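Putative glucoamylase (Bacteroides caccae ATCC 43185, PDB 4QT9) is a putative glucoamylase with an alpha/alpha toroid fold that probably hydrolyses glucosidic bonds in starch-like or related glucans. Local coordinates at residues Gly132-Glu137 / Tyr187-Pro192; Phe33-Glu38 / Gln388-Ile393; Glu137-Met142 / Met209-Leu214; Val227-Trp232 / Lys277-Pro282. One frame throughout, in Å; residues are numbered along the deposited sequence.

In the fold
Contact 2, joining segments 350 residues apart, closes a long loop of the chain that holds the other three. Contacts 1 and 3 share Glu137 on helix 135-152, with centres about 12 Å apart, and meet where Val136 CG2 packs on Met211 SE at 3.7 Å. Contact 3 touches contact 4 in turn, Tyr212 lying against Val227, Tyr228 and Trp232; those centres are about 15 Å apart. Contacts 2 and 4, about 34 Å apart between centres, occupy opposite sides of the chain's centre. A bound acetate, probably from the crystallisation liquor, lies about 4 Å from the side chain of Trp188, and an acetate is about 5 Å from that of Phe140.

Contact 1: Gly132-Glu137 / Tyr187-Pro192; sequences GGDLVE and YWHWSP
Val136 CG2 lies over one face of the Trp188 indole, 3.5 Å from the centroid of its five-membered ring in a CH-pi contact, while the Asp134 carboxylate stands at the indole edge and Phe200 adds an edge-to-face partner. This packing sits at the end of a short antiparallel ladder, strands 133-134 and 189-190, that runs into the first turn of helix 135-152. Gly133 and Trp190 make its hydrogen-bonded pair, the firmer bond going from Gly133 N to Trp190 O at 2.8 Å and the return bond being weak. Two residues on, past the non-hydrogen-bonded pair Asp134 and His189, Leu135 N gives a nearly straight bond of 2.8 Å to Trp188 O. Asp134 is the N-cap. With CG anti to its backbone N (chi1 -178°), OD1 receives Glu137 N at 3.0 Å from above the carboxylate plane, and also a weak, bent bond from Trp188 NE1 at 2.8 Å. An alanine in place of Trp188 would probably open a gap against Val136 and leave the capping carboxylate freer to turn. At the far end Gly132 lies so close to the opposite strand that a CB would collide with it; its CA makes a CA-H...O contact of 3.3 Å with Trp190 O.

Contact 2: Phe33-Glu38 / Gln388-Ile393; sequences FLYFWE and QRYLAI
The backbones keep well apart here, the nearest CA atoms, those of Tyr35 and Ala392, being 7.7 Å from each other. Within the alpha/alpha toroid, the last turn of helix 21-37 packs on a strand-to-helix junction: strand 389-391, paired antiparallel with strand 50-52, turns at Leu391, the N-cap, into helix 392-406. Tyr35 spans the gap. With CG anti to the backbone N (chi1 178°), its ring lies against the junction, CE2 3.3 Å from Tyr390 CB and CE1 3.7 Å from Ala392 CB. Its hydroxyl is hydrogen-bonded to Pro48 O. Tyr390 runs the other way alongside it, carrying its own hydroxyl off to Gly374 O and Phe373 N. A leucine in place of Tyr35 would probably leave Pro48 O without this partner and open a gap against Tyr390 CB and Ala392. Phe36 adds a second ring, with Tyr35 CD1 over the centre of one face, 3.3 Å above its plane; helix 67-83 meets it through Ala76 and Ile77. Phe36 CE1 touches the Ala392 methyl at 4.0 Å, and CZ, at the rim, comes to 3.5 Å from Ala392 O.

Contact 3: Glu137-Met142 / Met209-Leu214; sequences ETAFLM and MIMYIL
Ala139 and Met211 meet at the heart of this helix crossing, their CA atoms 4.9 Å apart. Segments 137-142 and 209-214 cross steeply, at 72°, with axes 8.6 Å apart at closest approach. The small Ala139 side chain is consistent with so close an approach: it points toward the other helix and rests on Met211 CA at 3.5 Å and on Met211 CB at 3.6 Å, at the root of that side chain. Beside it, Leu214 CD1 presses on the carbonyl, 3.3 Å from Ala139 O. This is the tight part, a small residue set against a helix surface.

The flanks are looser, though buried as well, since no touching residue here is exposed to solvent. On one flank Phe140 starts off away from the partner helix, but its ring swings back and CE1 reaches Ile210 CG2 at 3.7 Å, the two side chains crossing obliquely. With CG1 of Ile210 anti to the backbone N (chi1 -159°), CG2 is left between the backbone N and the carbonyl carbon, where it meets the ring. On the other flank only CB of Met142 touches Leu214 CD1, at 4.0 Å; the rest of this selenomethionine bends off. Met211, also selenomethionine, sends its selenium away toward Leu135 and Val136.

Around the crossing, Phe140 meets Phe72 of helix 67-83 and stands edge-to-face with Tyr266. Met142 and Leu214 both lean on Trp170 of helix 157-172, and the opposite side of helix 209-217 packs through Met209 and Tyr212 on helix 225-232.

Contact 4: Val227-Trp232 / Lys277-Pro282; sequences VYHDGW and KDEYCP
Tyr228 and Asp278 meet end to end, and the tyrosine hydroxyl donates to Asp278 OD2 at 2.6 Å. With CG anti to its backbone N (chi1 175°), Tyr228 extends off helix 225-232 toward the loop; its hydroxyl meets the syn side of the carboxylate, 29° out of the plane. The other oxygen is used too: Asp278 OD1 accepts Tyr280 N at 3.2 Å, from above the carboxylate plane, which makes an Asx turn, and it is also hydrogen-bonded to Tyr284 OH. This buried carboxylate is thus gripped by three bonds, which would probably stabilise its charged form. The backbone folds with it in a type I turn from Asp278 to Cys281, Cys281 N bonding to Asp278 O and Asp278 N to Cys281 O.

A second polar link joins His229 ND1 to Tyr280 OH, short at 2.5 Å and nearly straight at 169°; either atom could be the donor. The two rings meet rim to rim, neither covering the other. Glu279 OE1 comes to 3.5 Å from His229 CE1, and Tyr228 CE2 touches Tyr280 CE2 at 3.8 Å between the two polar links.

The contact ties helix 225-232, here widened by a pi-type turn, to the loop between strand 276-277 and helix 284-301. Tyr228 also packs on Tyr284 of that last helix, and helix 209-217 lies against helix 225-232 as well.

Contact 1: Gly132-Glu137 / Tyr187-Pro192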
# COMPACT_ATOMS: atom_id res chain seq x y z
N GLY A 132 -18.67 7.21 3.03
CA GLY A 132 -18.87 6.11 3.97
C GLY A 132 -17.66 5.21 4.01
O GLY A 132 -16.54 5.68 4.04
N GLY A 133 -17.91 3.92 4.04
CA GLY A 133 -16.85 2.93 4.06
C GLY A 133 -16.21 2.75 2.70
O GLY A 133 -16.84 2.92 1.66
N ASP A 134 -14.91 2.47 2.74
CA ASP A 134 -14.03 2.16 1.61
C ASP A 134 -13.33 0.86 2.00
O ASP A 134 -12.48 0.89 2.89
CB ASP A 134 -13.03 3.34 1.38
CG ASP A 134 -12.10 3.12 0.20
OD1 ASP A 134 -11.64 1.96 0.00
OD2 ASP A 134 -11.84 4.10 -0.53
N LEU A 135 -13.77 -0.28 1.44
CA LEU A 135 -13.25 -1.58 1.88
C LEU A 135 -11.80 -1.87 1.46
O LEU A 135 -11.08 -2.59 2.16
CB LEU A 135 -14.18 -2.72 1.41
CG LEU A 135 -14.13 -3.99 2.25
CD1 LEU A 135 -14.62 -3.76 3.66
CD2 LEU A 135 -14.91 -5.11 1.59
N VAL A 136 -11.35 -1.29 0.37
CA VAL A 136 -9.97 -1.44 -0.11
C VAL A 136 -9.03 -0.75 0.87
O VAL A 136 -8.03 -1.33 1.29
CB VAL A 136 -9.85 -0.86 -1.53
CG1 VAL A 136 -8.39 -0.83 -1.98
CG2 VAL A 136 -10.71 -1.65 -2.49
N GLU A 137 -9.36 0.47 1.28
CA GLU A 137 -8.58 1.24 2.24
C GLU A 137 -8.60 0.56 3.62
O GLU A 137 -7.57 0.52 4.30
CB GLU A 137 -9.15 2.65 2.31
CG GLU A 137 -8.72 3.50 1.13
CD GLU A 137 -7.36 4.15 1.32
OE1 GLU A 137 -7.27 5.13 2.10
OE2 GLU A 137 -6.38 3.64 0.72
N TYR A 187 -17.98 -5.22 -2.87
CA TYR A 187 -18.11 -3.85 -3.38
C TYR A 187 -17.12 -2.95 -2.65
O TYR A 187 -16.83 -3.14 -1.46
CB TYR A 187 -19.55 -3.34 -3.21
CG TYR A 187 -20.49 -3.90 -4.25
CD1 TYR A 187 -21.02 -5.18 -4.12
CD2 TYR A 187 -20.85 -3.16 -5.37
CE1 TYR A 187 -21.88 -5.71 -5.08
CE2 TYR A 187 -21.69 -3.68 -6.35
CZ TYR A 187 -22.22 -4.96 -6.19
OH TYR A 187 -23.07 -5.46 -7.13
N TRP A 188 -16.56 -1.97 -3.37
CA TRP A 188 -15.57 -1.05 -2.84
C TRP A 188 -16.14 -0.15 -1.73
O TRP A 188 -15.49 0.04 -0.70
CB TRP A 188 -15.02 -0.17 -3.99
CG TRP A 188 -13.68 0.45 -3.72
CD1 TRP A 188 -13.34 1.24 -2.65
CD2 TRP A 188 -12.55 0.47 -4.60
NE1 TRP A 188 -12.04 1.69 -2.78
CE2 TRP A 188 -11.55 1.26 -3.99
CE3 TRP A 188 -12.28 -0.11 -5.87
CZ2 TRP A 188 -10.28 1.45 -4.57
CZ3 TRP A 188 -11.02 0.05 -6.42
CH2 TRP A 188 -10.04 0.82 -5.78
N HIS A 189 -17.36 0.41 -1.96
CA HIS A 189 -17.99 1.37 -1.06
C HIS A 189 -19.38 1.06 -0.60
O HIS A 189 -20.17 0.38 -1.27
CB HIS A 189 -18.09 2.76 -1.73
CG HIS A 189 -16.93 3.14 -2.58
ND1 HIS A 189 -16.89 2.84 -3.92
CD2 HIS A 189 -15.83 3.86 -2.26
CE1 HIS A 189 -15.78 3.39 -4.38
NE2 HIS A 189 -15.09 3.97 -3.40
N TRP A 190 -19.72 1.68 0.53
CA TRP A 190 -21.03 1.70 1.14
C TRP A 190 -21.18 3.01 1.87
O TRP A 190 -20.31 3.42 2.65
CB TRP A 190 -21.32 0.51 2.08
CG TRP A 190 -22.70 0.60 2.67
CD1 TRP A 190 -23.87 0.27 2.05
CD2 TRP A 190 -23.06 1.20 3.93
NE1 TRP A 190 -24.94 0.61 2.85
CE2 TRP A 190 -24.47 1.16 4.02
CE3 TRP A 190 -22.33 1.76 4.99
CZ2 TRP A 190 -25.16 1.61 5.15
CZ3 TRP A 190 -23.01 2.23 6.10
CH2 TRP A 190 -24.41 2.15 6.19
N SER A 191 -22.32 3.67 1.63
CA SER A 191 -22.62 4.95 2.24
C SER A 191 -23.90 4.88 3.07
O SER A 191 -24.89 4.32 2.58
CB SER A 191 -22.77 6.02 1.16
OG SER A 191 -23.43 7.15 1.70
N PRO A 192 -23.95 5.51 4.26
CA PRO A 192 -25.22 5.54 5.01
C PRO A 192 -26.29 6.41 4.34
O PRO A 192 -27.47 6.21 4.61
CB PRO A 192 -24.84 6.12 6.39
CG PRO A 192 -23.36 6.28 6.37
CD PRO A 192 -22.88 6.24 4.96

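Contact 2: Phe33-Glu38 / Gln388-Ile393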
# COMPACT_ATOMS: atom_id res chain seq x y z
N PHE A 33 10.86 6.73 7.43
CA PHE A 33 10.26 6.48 8.74
C PHE A 33 9.82 7.81 9.38
O PHE A 33 8.74 7.88 9.95
CB PHE A 33 11.27 5.75 9.66
CG PHE A 33 10.92 5.76 11.14
CD1 PHE A 33 9.98 4.87 11.66
CD2 PHE A 33 11.54 6.65 12.01
CE1 PHE A 33 9.67 4.89 13.03
CE2 PHE A 33 11.23 6.66 13.37
CZ PHE A 33 10.29 5.79 13.87
N LEU A 34 10.65 8.89 9.23
CA LEU A 34 10.33 10.19 9.82
C LEU A 34 9.03 10.81 9.24
O LEU A 34 8.38 11.56 9.99
CB LEU A 34 11.48 11.19 9.71
CG LEU A 34 12.76 10.84 10.46
CD1 LEU A 34 13.74 11.98 10.36
CD2 LEU A 34 12.52 10.51 11.91
N TYR A 35 8.58 10.42 7.98
CA TYR A 35 7.28 10.87 7.43
C TYR A 35 6.19 10.46 8.41
O TYR A 35 5.25 11.21 8.66
CB TYR A 35 6.97 10.28 6.00
CG TYR A 35 5.61 10.69 5.42
CD1 TYR A 35 4.44 10.03 5.79
CD2 TYR A 35 5.47 11.82 4.61
CE1 TYR A 35 3.18 10.48 5.38
CE2 TYR A 35 4.23 12.21 4.11
CZ TYR A 35 3.08 11.55 4.51
OH TYR A 35 1.83 11.98 4.07
N PHE A 36 6.26 9.23 8.89
CA PHE A 36 5.21 8.65 9.73
C PHE A 36 5.43 8.94 11.21
O PHE A 36 4.45 9.04 11.94
CB PHE A 36 5.10 7.16 9.46
CG PHE A 36 4.72 6.90 8.02
CD1 PHE A 36 3.43 7.16 7.56
CD2 PHE A 36 5.67 6.48 7.09
CE1 PHE A 36 3.09 6.97 6.21
CE2 PHE A 36 5.33 6.28 5.75
CZ PHE A 36 4.05 6.54 5.32
N TRP A 37 6.69 9.14 11.63
CA TRP A 37 7.00 9.45 13.01
C TRP A 37 6.77 10.93 13.30
O TRP A 37 5.92 11.27 14.12
CB TRP A 37 8.42 9.01 13.41
CG TRP A 37 8.61 9.04 14.89
CD1 TRP A 37 9.23 10.02 15.62
CD2 TRP A 37 7.96 8.19 15.84
NE1 TRP A 37 9.07 9.77 16.96
CE2 TRP A 37 8.29 8.66 17.13
CE3 TRP A 37 7.14 7.05 15.72
CZ2 TRP A 37 7.86 8.02 18.29
CZ3 TRP A 37 6.69 6.42 16.88
CH2 TRP A 37 7.07 6.89 18.14
N GLU A 38 7.54 11.81 12.62
CA GLU A 38 7.51 13.27 12.80
C GLU A 38 6.39 13.93 11.99
O GLU A 38 5.83 14.90 12.47
CB GLU A 38 8.86 13.89 12.43
CG GLU A 38 9.98 13.41 13.35
CD GLU A 38 11.36 14.03 13.20
OE1 GLU A 38 11.66 14.63 12.14
OE2 GLU A 38 12.17 13.87 14.15
N GLN A 388 8.48 19.57 -3.56
CA GLN A 388 8.95 19.16 -2.25
C GLN A 388 7.72 18.68 -1.48
O GLN A 388 7.28 19.30 -0.51
CB GLN A 388 9.72 20.31 -1.58
CG GLN A 388 10.87 20.80 -2.48
CD GLN A 388 11.91 21.55 -1.72
OE1 GLN A 388 11.62 22.29 -0.77
NE2 GLN A 388 13.16 21.44 -2.17
N ARG A 389 7.10 17.59 -2.00
CA ARG A 389 5.84 17.04 -1.49
C ARG A 389 5.91 15.55 -1.35
O ARG A 389 6.63 14.86 -2.09
CB ARG A 389 4.66 17.44 -2.41
CG ARG A 389 4.42 18.96 -2.42
CD ARG A 389 3.48 19.44 -3.50
NE ARG A 389 3.13 20.84 -3.26
CZ ARG A 389 2.11 21.48 -3.82
NH1 ARG A 389 1.33 20.87 -4.70
NH2 ARG A 389 1.86 22.75 -3.50
N TYR A 390 5.19 15.05 -0.35
CA TYR A 390 5.06 13.64 -0.04
C TYR A 390 3.62 13.21 0.03
O TYR A 390 2.75 14.02 0.34
CB TYR A 390 5.67 13.33 1.33
CG TYR A 390 7.13 13.68 1.45
CD1 TYR A 390 8.11 12.81 0.97
CD2 TYR A 390 7.54 14.83 2.10
CE1 TYR A 390 9.46 13.10 1.12
CE2 TYR A 390 8.89 15.13 2.27
CZ TYR A 390 9.85 14.25 1.79
OH TYR A 390 11.18 14.50 1.97
N LEU A 391 3.39 11.90 -0.21
CA LEU A 391 2.10 11.22 -0.03
C LEU A 391 2.35 9.99 0.80
O LEU A 391 3.27 9.22 0.47
CB LEU A 391 1.43 10.81 -1.37
CG LEU A 391 0.98 11.92 -2.29
CD1 LEU A 391 0.59 11.33 -3.63
CD2 LEU A 391 -0.19 12.70 -1.69
N ALA A 392 1.54 9.77 1.86
CA ALA A 392 1.63 8.59 2.72
C ALA A 392 1.66 7.28 1.92
O ALA A 392 2.50 6.43 2.22
CB ALA A 392 0.44 8.55 3.70
N ILE A 393 0.79 7.13 0.91
CA ILE A 393 0.69 5.89 0.09
C ILE A 393 1.94 5.66 -0.80
O ILE A 393 2.12 4.56 -1.30
CB ILE A 393 -0.62 5.80 -0.74
CG1 ILE A 393 -0.78 6.94 -1.76
CG2 ILE A 393 -1.87 5.66 0.19
CD1 ILE A 393 -2.05 6.79 -2.68

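Contact 3: Glu137-Met142 / Met209-Leu214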
# COMPACT_ATOMS: atom_id res chain seq x y z
N GLU A 137 -9.36 0.47 1.28
CA GLU A 137 -8.58 1.24 2.24
C GLU A 137 -8.60 0.56 3.62
O GLU A 137 -7.57 0.52 4.30
CB GLU A 137 -9.15 2.65 2.31
CG GLU A 137 -8.72 3.50 1.13
CD GLU A 137 -7.36 4.15 1.32
OE1 GLU A 137 -7.27 5.13 2.10
OE2 GLU A 137 -6.38 3.64 0.72
N THR A 138 -9.73 -0.05 3.99
CA THR A 138 -9.88 -0.81 5.24
C THR A 138 -8.91 -2.02 5.24
O THR A 138 -8.24 -2.29 6.25
CB THR A 138 -11.33 -1.26 5.44
OG1 THR A 138 -12.14 -0.10 5.54
CG2 THR A 138 -11.52 -2.12 6.69
N ALA A 139 -8.78 -2.68 4.09
CA ALA A 139 -7.92 -3.85 3.92
C ALA A 139 -6.44 -3.48 4.12
O ALA A 139 -5.73 -4.21 4.81
CB ALA A 139 -8.15 -4.46 2.57
N PHE A 140 -5.99 -2.35 3.54
CA PHE A 140 -4.62 -1.84 3.69
C PHE A 140 -4.35 -1.43 5.14
O PHE A 140 -3.28 -1.70 5.65
CB PHE A 140 -4.34 -0.66 2.72
CG PHE A 140 -4.40 -1.08 1.26
CD1 PHE A 140 -3.88 -2.31 0.85
CD2 PHE A 140 -4.98 -0.26 0.31
CE1 PHE A 140 -3.97 -2.71 -0.48
CE2 PHE A 140 -5.04 -0.66 -1.04
CZ PHE A 140 -4.55 -1.88 -1.42
N LEU A 141 -5.32 -0.89 5.83
CA LEU A 141 -5.15 -0.58 7.26
C LEU A 141 -5.04 -1.87 8.08
O LEU A 141 -4.18 -1.96 8.97
CB LEU A 141 -6.32 0.29 7.76
CG LEU A 141 -6.35 0.71 9.25
CD1 LEU A 141 -5.12 1.57 9.67
CD2 LEU A 141 -7.58 1.53 9.53
N MSE A 142 -5.93 -2.85 7.79
CA MSE A 142 -5.96 -4.10 8.56
C MSE A 142 -4.70 -4.93 8.31
O MSE A 142 -4.21 -5.53 9.25
CB MSE A 142 -7.22 -4.93 8.25
CG MSE A 142 -8.47 -4.35 8.86
SE MSE A 142 -8.40 -4.30 10.79
CE MSE A 142 -7.12 -5.71 11.22
N MSE A 209 -6.08 -7.33 -4.13
CA MSE A 209 -6.15 -8.75 -3.78
C MSE A 209 -6.23 -9.03 -2.25
O MSE A 209 -7.06 -9.84 -1.85
CB MSE A 209 -5.00 -9.58 -4.39
CG MSE A 209 -5.21 -11.10 -4.25
SE MSE A 209 -3.93 -12.07 -5.36
CE MSE A 209 -2.44 -12.07 -4.17
N ILE A 210 -5.40 -8.36 -1.42
CA ILE A 210 -5.35 -8.54 0.04
C ILE A 210 -6.75 -8.30 0.68
O ILE A 210 -7.06 -8.86 1.73
CB ILE A 210 -4.21 -7.68 0.70
CG1 ILE A 210 -3.78 -8.19 2.10
CG2 ILE A 210 -4.55 -6.17 0.76
CD1 ILE A 210 -3.28 -9.70 2.14
N MSE A 211 -7.59 -7.48 0.04
CA MSE A 211 -8.95 -7.23 0.55
C MSE A 211 -9.80 -8.54 0.54
O MSE A 211 -10.51 -8.80 1.50
CB MSE A 211 -9.63 -6.11 -0.25
CG MSE A 211 -11.00 -5.74 0.28
SE MSE A 211 -12.03 -4.86 -1.11
CE MSE A 211 -11.77 -6.08 -2.53
N TYR A 212 -9.70 -9.34 -0.54
CA TYR A 212 -10.38 -10.65 -0.62
C TYR A 212 -9.73 -11.66 0.32
O TYR A 212 -10.44 -12.49 0.87
CB TYR A 212 -10.31 -11.20 -2.06
CG TYR A 212 -11.41 -10.66 -2.94
CD1 TYR A 212 -12.65 -11.28 -3.00
CD2 TYR A 212 -11.23 -9.51 -3.69
CE1 TYR A 212 -13.69 -10.76 -3.77
CE2 TYR A 212 -12.26 -8.96 -4.45
CZ TYR A 212 -13.49 -9.59 -4.48
OH TYR A 212 -14.51 -9.09 -5.26
N ILE A 213 -8.38 -11.63 0.50
CA ILE A 213 -7.72 -12.59 1.42
C ILE A 213 -8.19 -12.30 2.87
O ILE A 213 -8.59 -13.23 3.57
CB ILE A 213 -6.17 -12.59 1.27
CG1 ILE A 213 -5.77 -13.31 -0.07
CG2 ILE A 213 -5.47 -13.24 2.48
CD1 ILE A 213 -4.56 -12.80 -0.67
N LEU A 214 -8.20 -11.02 3.30
CA LEU A 214 -8.66 -10.63 4.66
C LEU A 214 -10.17 -10.85 4.83
O LEU A 214 -10.60 -11.27 5.89
CB LEU A 214 -8.30 -9.17 4.94
CG LEU A 214 -6.81 -8.89 5.06
CD1 LEU A 214 -6.57 -7.41 5.16
CD2 LEU A 214 -6.19 -9.66 6.25

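Contact 4: Val227-Trp232 / Lys277-Pro282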
# COMPACT_ATOMS: atom_id res chain seq x y z
N VAL A 227 -16.97 -15.96 -3.14
CA VAL A 227 -16.78 -14.51 -3.27
C VAL A 227 -15.45 -14.23 -3.99
O VAL A 227 -15.43 -13.39 -4.88
CB VAL A 227 -16.89 -13.78 -1.90
CG1 VAL A 227 -16.46 -12.32 -1.99
CG2 VAL A 227 -18.31 -13.89 -1.37
N TYR A 228 -14.37 -14.98 -3.65
CA TYR A 228 -13.06 -14.86 -4.31
C TYR A 228 -13.06 -15.47 -5.73
O TYR A 228 -12.57 -14.84 -6.64
CB TYR A 228 -11.96 -15.53 -3.46
CG TYR A 228 -10.59 -15.56 -4.11
CD1 TYR A 228 -9.77 -14.44 -4.08
CD2 TYR A 228 -10.09 -16.73 -4.67
CE1 TYR A 228 -8.50 -14.46 -4.66
CE2 TYR A 228 -8.82 -16.76 -5.26
CZ TYR A 228 -8.04 -15.62 -5.27
OH TYR A 228 -6.80 -15.63 -5.86
N HIS A 229 -13.61 -16.69 -5.91
CA HIS A 229 -13.61 -17.40 -7.19
C HIS A 229 -14.57 -16.78 -8.23
O HIS A 229 -14.17 -16.65 -9.40
CB HIS A 229 -13.90 -18.88 -6.97
CG HIS A 229 -12.76 -19.58 -6.30
ND1 HIS A 229 -11.53 -19.73 -6.94
CD2 HIS A 229 -12.65 -20.05 -5.04
CE1 HIS A 229 -10.73 -20.31 -6.06
NE2 HIS A 229 -11.36 -20.53 -4.91
N ASP A 230 -15.79 -16.37 -7.81
CA ASP A 230 -16.76 -15.74 -8.72
C ASP A 230 -16.52 -14.24 -8.91
O ASP A 230 -16.78 -13.73 -10.00
CB ASP A 230 -18.23 -15.94 -8.24
CG ASP A 230 -18.74 -17.37 -8.08
OD1 ASP A 230 -17.96 -18.33 -8.31
OD2 ASP A 230 -19.93 -17.54 -7.72
N GLY A 231 -16.14 -13.53 -7.84
CA GLY A 231 -15.93 -12.07 -7.85
C GLY A 231 -14.55 -11.59 -8.23
O GLY A 231 -14.40 -10.89 -9.24
N TRP A 232 -13.54 -11.92 -7.41
CA TRP A 232 -12.18 -11.48 -7.76
C TRP A 232 -11.64 -12.12 -9.07
O TRP A 232 -11.13 -11.42 -9.95
CB TRP A 232 -11.19 -11.76 -6.63
CG TRP A 232 -9.75 -11.48 -6.98
CD1 TRP A 232 -8.80 -12.39 -7.31
CD2 TRP A 232 -9.11 -10.19 -7.01
NE1 TRP A 232 -7.58 -11.77 -7.47
CE2 TRP A 232 -7.75 -10.41 -7.33
CE3 TRP A 232 -9.55 -8.87 -6.84
CZ2 TRP A 232 -6.82 -9.35 -7.47
CZ3 TRP A 232 -8.64 -7.82 -6.98
CH2 TRP A 232 -7.29 -8.07 -7.26
N LYS A 277 1.42 -19.15 -4.46
CA LYS A 277 0.72 -19.62 -5.64
C LYS A 277 -0.71 -19.98 -5.30
O LYS A 277 -1.04 -20.25 -4.14
CB LYS A 277 1.44 -20.84 -6.26
CG LYS A 277 1.32 -22.14 -5.47
CD LYS A 277 2.37 -23.18 -5.86
CE LYS A 277 3.67 -23.01 -5.11
NZ LYS A 277 3.50 -23.17 -3.64
N ASP A 278 -1.57 -19.99 -6.32
CA ASP A 278 -2.94 -20.43 -6.18
C ASP A 278 -3.41 -20.89 -7.58
O ASP A 278 -2.60 -20.95 -8.53
CB ASP A 278 -3.83 -19.35 -5.49
CG ASP A 278 -4.56 -18.34 -6.36
OD1 ASP A 278 -3.96 -17.88 -7.37
OD2 ASP A 278 -5.69 -17.96 -6.00
N GLU A 279 -4.69 -21.27 -7.68
CA GLU A 279 -5.35 -21.74 -8.92
C GLU A 279 -5.10 -20.81 -10.13
O GLU A 279 -4.93 -21.29 -11.25
CB GLU A 279 -6.86 -21.82 -8.62
CG GLU A 279 -7.75 -22.28 -9.78
CD GLU A 279 -9.20 -22.54 -9.43
OE1 GLU A 279 -9.51 -22.74 -8.23
OE2 GLU A 279 -10.04 -22.58 -10.36
N TYR A 280 -5.00 -19.48 -9.88
CA TYR A 280 -4.89 -18.51 -10.96
C TYR A 280 -3.47 -18.00 -11.27
O TYR A 280 -3.31 -17.30 -12.27
CB TYR A 280 -5.81 -17.34 -10.65
CG TYR A 280 -7.20 -17.83 -10.31
CD1 TYR A 280 -8.00 -18.43 -11.28
CD2 TYR A 280 -7.67 -17.80 -9.00
CE1 TYR A 280 -9.27 -18.92 -10.97
CE2 TYR A 280 -8.92 -18.32 -8.67
CZ TYR A 280 -9.72 -18.86 -9.66
OH TYR A 280 -10.98 -19.32 -9.35
N CYS A 281 -2.47 -18.35 -10.47
CA CYS A 281 -1.10 -17.89 -10.71
C CYS A 281 -0.10 -18.89 -10.13
O CYS A 281 -0.11 -19.09 -8.91
CB CYS A 281 -0.90 -16.49 -10.15
SG CYS A 281 0.69 -15.73 -10.59
N PRO A 282 0.78 -19.51 -10.97
CA PRO A 282 1.75 -20.48 -10.43
C PRO A 282 2.82 -19.85 -9.52
O PRO A 282 3.47 -20.58 -8.76
CB PRO A 282 2.38 -21.09 -11.69
CG PRO A 282 2.23 -20.03 -12.72
CD PRO A 282 0.91 -19.38 -12.44